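Local atomic coordinates of extracellular solute-binding protein (Bordetella parapertussis, PDB entry 3PU5), a protein that probably captures a small solute, perhaps a polyamine, outside the cytoplasmic membrane for delivery to a transporter. Residues A[145-150]-A[317-322]; A[159-164]-A[301-306]. All coordinates share one frame; numbering follows the deposited sequence.

Contact 1 (A[145-150]-A[317-322])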
loop_
_atom_site.group_PDB
_atom_site.type_symbol
_atom_site.label_atom_id
_atom_site.label_comp_id
_atom_site.label_asym_id
_atom_site.label_seq_id
_atom_site.Cartn_x
_atom_site.Cartn_y
_atom_site.Cartn_z
ATOM N N VAL A 145 20.458 -4.976 -11.462
ATOM C CA VAL A 145 19.559 -4.415 -10.468
ATOM C C VAL A 145 18.519 -3.527 -11.156
ATOM O O VAL A 145 18.839 -2.830 -12.120
ATOM C CB VAL A 145 20.369 -3.625 -9.420
ATOM C CG1 VAL A 145 19.451 -3.079 -8.343
ATOM C CG2 VAL A 145 21.460 -4.534 -8.813
ATOM N N PHE A 146 17.267 -3.606 -10.705
ATOM C CA PHE A 146 16.214 -2.703 -11.178
ATOM C C PHE A 146 15.711 -1.875 -9.995
ATOM O O PHE A 146 15.963 -2.235 -8.849
ATOM C CB PHE A 146 15.077 -3.458 -11.891
ATOM C CG PHE A 146 14.457 -4.574 -11.073
ATOM C CD1 PHE A 146 13.482 -4.296 -10.119
ATOM C CD2 PHE A 146 14.848 -5.899 -11.262
ATOM C CE1 PHE A 146 12.911 -5.325 -9.356
ATOM C CE2 PHE A 146 14.286 -6.930 -10.507
ATOM C CZ PHE A 146 13.314 -6.646 -9.556
ATOM N N PHE A 147 15.028 -0.760 -10.260
ATOM C CA PHE A 147 14.571 0.123 -9.186
ATOM C C PHE A 147 13.334 0.912 -9.622
ATOM O O PHE A 147 13.167 1.188 -10.802
ATOM C CB PHE A 147 15.690 1.094 -8.777
ATOM C CG PHE A 147 15.415 1.831 -7.493
ATOM C CD1 PHE A 147 14.729 3.036 -7.503
ATOM C CD2 PHE A 147 15.826 1.302 -6.267
ATOM C CE1 PHE A 147 14.452 3.709 -6.316
ATOM C CE2 PHE A 147 15.557 1.972 -5.071
ATOM C CZ PHE A 147 14.874 3.180 -5.098
ATOM N N ASN A 148 12.473 1.267 -8.671
ATOM C CA ASN A 148 11.246 2.019 -8.965
ATOM C C ASN A 148 11.529 3.356 -9.659
ATOM O O ASN A 148 12.314 4.165 -9.153
ATOM C CB ASN A 148 10.475 2.341 -7.669
ATOM C CG ASN A 148 10.358 1.158 -6.718
ATOM O OD1 ASN A 148 9.261 0.850 -6.233
ATOM N ND2 ASN A 148 11.484 0.520 -6.408
ATOM N N ASN A 149 10.884 3.612 -10.792
ATOM C CA ASN A 149 10.971 4.942 -11.389
ATOM C C ASN A 149 10.191 5.950 -10.560
ATOM O O ASN A 149 8.995 5.758 -10.334
ATOM C CB ASN A 149 10.444 4.953 -12.821
ATOM C CG ASN A 149 10.661 6.298 -13.500
ATOM O OD1 ASN A 149 9.761 6.849 -14.121
ATOM N ND2 ASN A 149 11.859 6.835 -13.358
ATOM N N LEU A 150 10.853 7.016 -10.108
ATOM C CA LEU A 150 10.188 8.009 -9.252
ATOM C C LEU A 150 8.896 8.574 -9.867
ATOM O O LEU A 150 7.867 8.672 -9.196
ATOM C CB LEU A 150 11.141 9.146 -8.851
ATOM C CG LEU A 150 10.525 10.111 -7.832
ATOM C CD1 LEU A 150 9.962 9.329 -6.658
ATOM C CD2 LEU A 150 11.504 11.175 -7.349
ATOM N N ASP A 317 13.089 17.084 -8.443
ATOM C CA ASP A 317 14.162 17.974 -8.881
ATOM C C ASP A 317 15.534 17.324 -8.684
ATOM O O ASP A 317 16.336 17.255 -9.616
ATOM C CB ASP A 317 14.109 19.299 -8.112
ATOM C CG ASP A 317 13.008 20.225 -8.612
ATOM O OD1 ASP A 317 12.451 19.970 -9.706
ATOM O OD2 ASP A 317 12.705 21.223 -7.915
ATOM N N LEU A 318 15.798 16.854 -7.467
ATOM C CA LEU A 318 17.056 16.174 -7.151
ATOM C C LEU A 318 17.254 14.945 -8.029
ATOM O O LEU A 318 18.361 14.681 -8.512
ATOM C CB LEU A 318 17.087 15.752 -5.684
ATOM C CG LEU A 318 17.527 16.788 -4.655
ATOM C CD1 LEU A 318 17.689 16.116 -3.310
ATOM C CD2 LEU A 318 18.835 17.447 -5.082
ATOM N N TRP A 319 16.175 14.191 -8.221
ATOM C CA TRP A 319 16.195 13.025 -9.098
ATOM C C TRP A 319 16.634 13.446 -10.500
ATOM O O TRP A 319 17.608 12.924 -11.033
ATOM C CB TRP A 319 14.814 12.357 -9.123
ATOM C CG TRP A 319 14.669 11.146 -10.018
ATOM C CD1 TRP A 319 14.551 11.143 -11.380
ATOM C CD2 TRP A 319 14.575 9.770 -9.608
ATOM N NE1 TRP A 319 14.411 9.858 -11.844
ATOM C CE2 TRP A 319 14.421 8.995 -10.778
ATOM C CE3 TRP A 319 14.622 9.120 -8.371
ATOM C CZ2 TRP A 319 14.303 7.599 -10.746
ATOM C CZ3 TRP A 319 14.503 7.735 -8.340
ATOM C CH2 TRP A 319 14.345 6.992 -9.519
ATOM N N ASN A 320 15.930 14.406 -11.089
ATOM C CA ASN A 320 16.234 14.833 -12.453
ATOM C C ASN A 320 17.659 15.359 -12.566
ATOM O O ASN A 320 18.229 15.415 -13.651
ATOM C CB ASN A 320 15.225 15.882 -12.930
ATOM C CG ASN A 320 13.825 15.312 -13.093
ATOM O OD1 ASN A 320 13.652 14.123 -13.367
ATOM N ND2 ASN A 320 12.814 16.162 -12.924
ATOM N N LYS A 321 18.241 15.708 -11.428
ATOM C CA LYS A 321 19.549 16.339 -11.410
ATOM C C LYS A 321 20.708 15.346 -11.286
ATOM O O LYS A 321 21.718 15.457 -11.997
ATOM C CB LYS A 321 19.606 17.338 -10.257
ATOM C CG LYS A 321 20.482 18.533 -10.531
ATOM C CD LYS A 321 19.806 19.805 -10.069
ATOM C CE LYS A 321 19.589 19.798 -8.570
ATOM N NZ LYS A 321 19.244 21.164 -8.067
ATOM N N ARG A 322 20.495 14.394 -10.395
ATOM C CA ARG A 322 21.416 13.386 -10.106
ATOM C C ARG A 322 21.119 11.956 -10.581
ATOM O O ARG A 322 22.008 11.189 -10.559
ATOM C CB ARG A 322 21.765 13.480 -8.656
ATOM C CG ARG A 322 22.196 14.857 -8.323
ATOM C CD ARG A 322 21.898 15.221 -6.959
ATOM N NE ARG A 322 22.591 14.308 -6.101
ATOM C CZ ARG A 322 23.189 14.590 -4.951
ATOM N NH1 ARG A 322 23.175 15.820 -4.464
ATOM N NH2 ARG A 322 23.780 13.611 -4.277
#
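Trp319, near the C-terminal end of helix 305-322, lays its indole against Leu150 just past strand 145-148, the first strand of a beta-alpha-beta crossover in one lobe of this periplasmic-binding-protein fold. Over the ring face the contact is CH-pi: Leu150 CB sits 3.5 Å from the centroid of the six-membered ring of Trp319, only 11° off its normal. Leu150 CD2 extends this cover along the indole, reaching Trp319 CB at 3.9 Å, and the two side chains run past each other in opposite directions. A trans chi1 of 179° carries the Trp319 indole out from its helix to the end of the strand and the residues after it. Apolar packing at the ring's far rim is looser, with Phe147 CD1 4.5 Å from Trp319 CH2, near the indole plane. Phe191 of strand 188-192, which pairs with 145-148, adds an edge-to-face ring contact to the tryptophan, and Leu160 and Leu181 from the crossover's helices also pack on it. Polar groups approach obliquely without bonding to the indole. Asn148 O lies 3.5 Å from Trp319 CH2. Asn149 gives its OD1 to the hydroxyl of Ser152 and leaves ND2 beside the indole, 3.7 Å from Trp319 CZ2, the amide and ring planes 66° apart.

Contact 2 (A[159-164]-A[301-306])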
loop_
_atom_site.group_PDB
_atom_site.type_symbol
_atom_site.label_atom_id
_atom_site.label_comp_id
_atom_site.label_asym_id
_atom_site.label_seq_id
_atom_site.Cartn_x
_atom_site.Cartn_y
_atom_site.Cartn_z
ATOM N N VAL A 159 10.312 3.987 -1.149
ATOM C CA VAL A 159 11.581 3.273 -1.016
ATOM C C VAL A 159 12.720 4.246 -0.707
ATOM O O VAL A 159 13.520 4.003 0.193
ATOM C CB VAL A 159 11.908 2.444 -2.272
ATOM C CG1 VAL A 159 13.219 1.678 -2.083
ATOM C CG2 VAL A 159 10.782 1.476 -2.548
ATOM N N LEU A 160 12.787 5.347 -1.451
ATOM C CA LEU A 160 13.805 6.374 -1.202
ATOM C C LEU A 160 13.724 6.923 0.226
ATOM O O LEU A 160 14.750 7.176 0.862
ATOM C CB LEU A 160 13.689 7.512 -2.217
ATOM C CG LEU A 160 14.124 7.191 -3.655
ATOM C CD1 LEU A 160 13.585 8.227 -4.625
ATOM C CD2 LEU A 160 15.651 7.092 -3.744
ATOM N N SER A 161 12.505 7.100 0.733
ATOM C CA SER A 161 12.328 7.533 2.122
ATOM C C SER A 161 13.054 6.615 3.103
ATOM O O SER A 161 13.635 7.083 4.087
ATOM C CB SER A 161 10.847 7.613 2.490
ATOM O OG SER A 161 10.264 8.781 1.953
HETATM N N MSE A 162 13.005 5.307 2.847
HETATM C CA MSE A 162 13.722 4.350 3.682
HETATM C C MSE A 162 15.221 4.583 3.588
HETATM O O MSE A 162 15.939 4.409 4.578
HETATM C CB MSE A 162 13.441 2.906 3.264
HETATM C CG MSE A 162 12.150 2.321 3.797
HETATM SE SE MSE A 162 12.144 1.910 5.720
HETATM C CE MSE A 162 14.038 1.869 6.032
ATOM N N PHE A 163 15.694 4.928 2.389
ATOM C CA PHE A 163 17.112 5.242 2.219
ATOM C C PHE A 163 17.482 6.482 3.045
ATOM O O PHE A 163 18.544 6.538 3.666
ATOM C CB PHE A 163 17.480 5.473 0.749
ATOM C CG PHE A 163 17.465 4.230 -0.099
ATOM C CD1 PHE A 163 17.276 2.985 0.464
ATOM C CD2 PHE A 163 17.677 4.320 -1.470
ATOM C CE1 PHE A 163 17.272 1.843 -0.322
ATOM C CE2 PHE A 163 17.672 3.184 -2.276
ATOM C CZ PHE A 163 17.471 1.940 -1.697
ATOM N N GLY A 164 16.606 7.480 3.043
ATOM C CA GLY A 164 16.834 8.669 3.846
ATOM C C GLY A 164 16.943 8.336 5.324
ATOM O O GLY A 164 17.750 8.922 6.043
ATOM N N GLN A 301 6.777 -0.573 7.796
ATOM C CA GLN A 301 6.983 0.860 7.960
ATOM C C GLN A 301 6.103 1.641 6.997
ATOM O O GLN A 301 6.046 1.333 5.801
ATOM C CB GLN A 301 8.451 1.223 7.705
ATOM C CG GLN A 301 9.426 0.509 8.622
ATOM C CD GLN A 301 9.291 0.943 10.067
ATOM O OE1 GLN A 301 9.457 2.118 10.389
ATOM N NE2 GLN A 301 8.989 -0.008 10.951
ATOM N N LEU A 302 5.426 2.657 7.521
ATOM C CA LEU A 302 4.599 3.526 6.704
ATOM C C LEU A 302 5.162 4.933 6.751
ATOM O O LEU A 302 5.481 5.444 7.824
ATOM C CB LEU A 302 3.157 3.545 7.215
ATOM C CG LEU A 302 2.345 2.268 7.013
ATOM C CD1 LEU A 302 2.721 1.226 8.054
ATOM C CD2 LEU A 302 0.872 2.593 7.105
ATOM N N VAL A 303 5.283 5.556 5.587
ATOM C CA VAL A 303 5.802 6.910 5.506
ATOM C C VAL A 303 4.657 7.924 5.534
ATOM O O VAL A 303 3.625 7.726 4.896
ATOM C CB VAL A 303 6.645 7.102 4.242
ATOM C CG1 VAL A 303 7.284 8.490 4.238
ATOM C CG2 VAL A 303 7.715 6.006 4.150
ATOM N N ASP A 304 4.853 8.996 6.292
ATOM C CA ASP A 304 3.865 10.063 6.451
ATOM C C ASP A 304 3.354 10.591 5.111
ATOM O O ASP A 304 4.128 11.123 4.313
ATOM C CB ASP A 304 4.495 11.203 7.269
ATOM C CG ASP A 304 3.576 12.411 7.425
ATOM O OD1 ASP A 304 2.418 12.372 6.959
ATOM O OD2 ASP A 304 4.022 13.410 8.033
ATOM N N THR A 305 2.055 10.448 4.865
ATOM C CA THR A 305 1.468 10.913 3.608
ATOM C C THR A 305 1.768 12.389 3.343
ATOM O O THR A 305 2.191 12.750 2.246
ATOM C CB THR A 305 -0.060 10.687 3.556
ATOM O OG1 THR A 305 -0.352 9.308 3.812
ATOM C CG2 THR A 305 -0.616 11.071 2.190
ATOM N N ALA A 306 1.548 13.233 4.346
ATOM C CA ALA A 306 1.781 14.671 4.214
ATOM C C ALA A 306 3.229 14.967 3.852
ATOM O O ALA A 306 3.506 15.852 3.046
ATOM C CB ALA A 306 1.396 15.404 5.509
#
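Val303 leans both its methyls on Ser161, packing the chain that leads into helix 305-322 against helix 156-167, a connecting helix of the lobe's beta-alpha-beta crossover in this periplasmic-binding-protein fold. Val303 CG2 lies 3.9 Å from Ser161 CB, and Val303 CG1 is 3.8 Å from Ser161 OG, so the serine meets the valine with its carbon and its oxygen together. That oxygen is nevertheless satisfied within its own helix: chi1 of -77° sets OG beside the backbone N, where it can turn back to hydrogen-bond the carbonyl of Ala157. A second, weak bond joins it to Tyr171 O. Leu308, one turn into helix 305-322, touches both Ser161 and Val303, while Val238 of strand 238-246 packs on Val303 and Met162.

The third main participant, Met162, is a selenomethionine. Its partner is Gln301, which lies two residues before Val303 on the same loop and sends its NE2 to Ser299 O, so that the aliphatic part of the glutamine is what faces the helix. The CB of Met162 does not aim squarely at the loop, but the chain carries the selenium across in a loose van der Waals contact, Met162 SE lying 4.2 Å from Gln301 CG.

Overall arrangement
Helix 305-322 links both contacts: its C-terminal end enters contact 1, while contact 2 uses the residues just before its N-terminal end. Their centres lie 15 Å apart. The two also meet directly, with Trp319 CZ3 3.9 Å from Leu160 CD1 and Phe147 CE2 3.7 Å from Phe163 CE2, so the strand 145-148, helix 156-167 and the C-terminal helix form one packed unit. Contact 1 is the more buried and is aromatic, although it sits farther from the chain's centre; contact 2 is partly buried, joining valine methyls to a serine and a selenium to the aliphatic part of a glutamine. In neither case do hydrogen bonds join the segments.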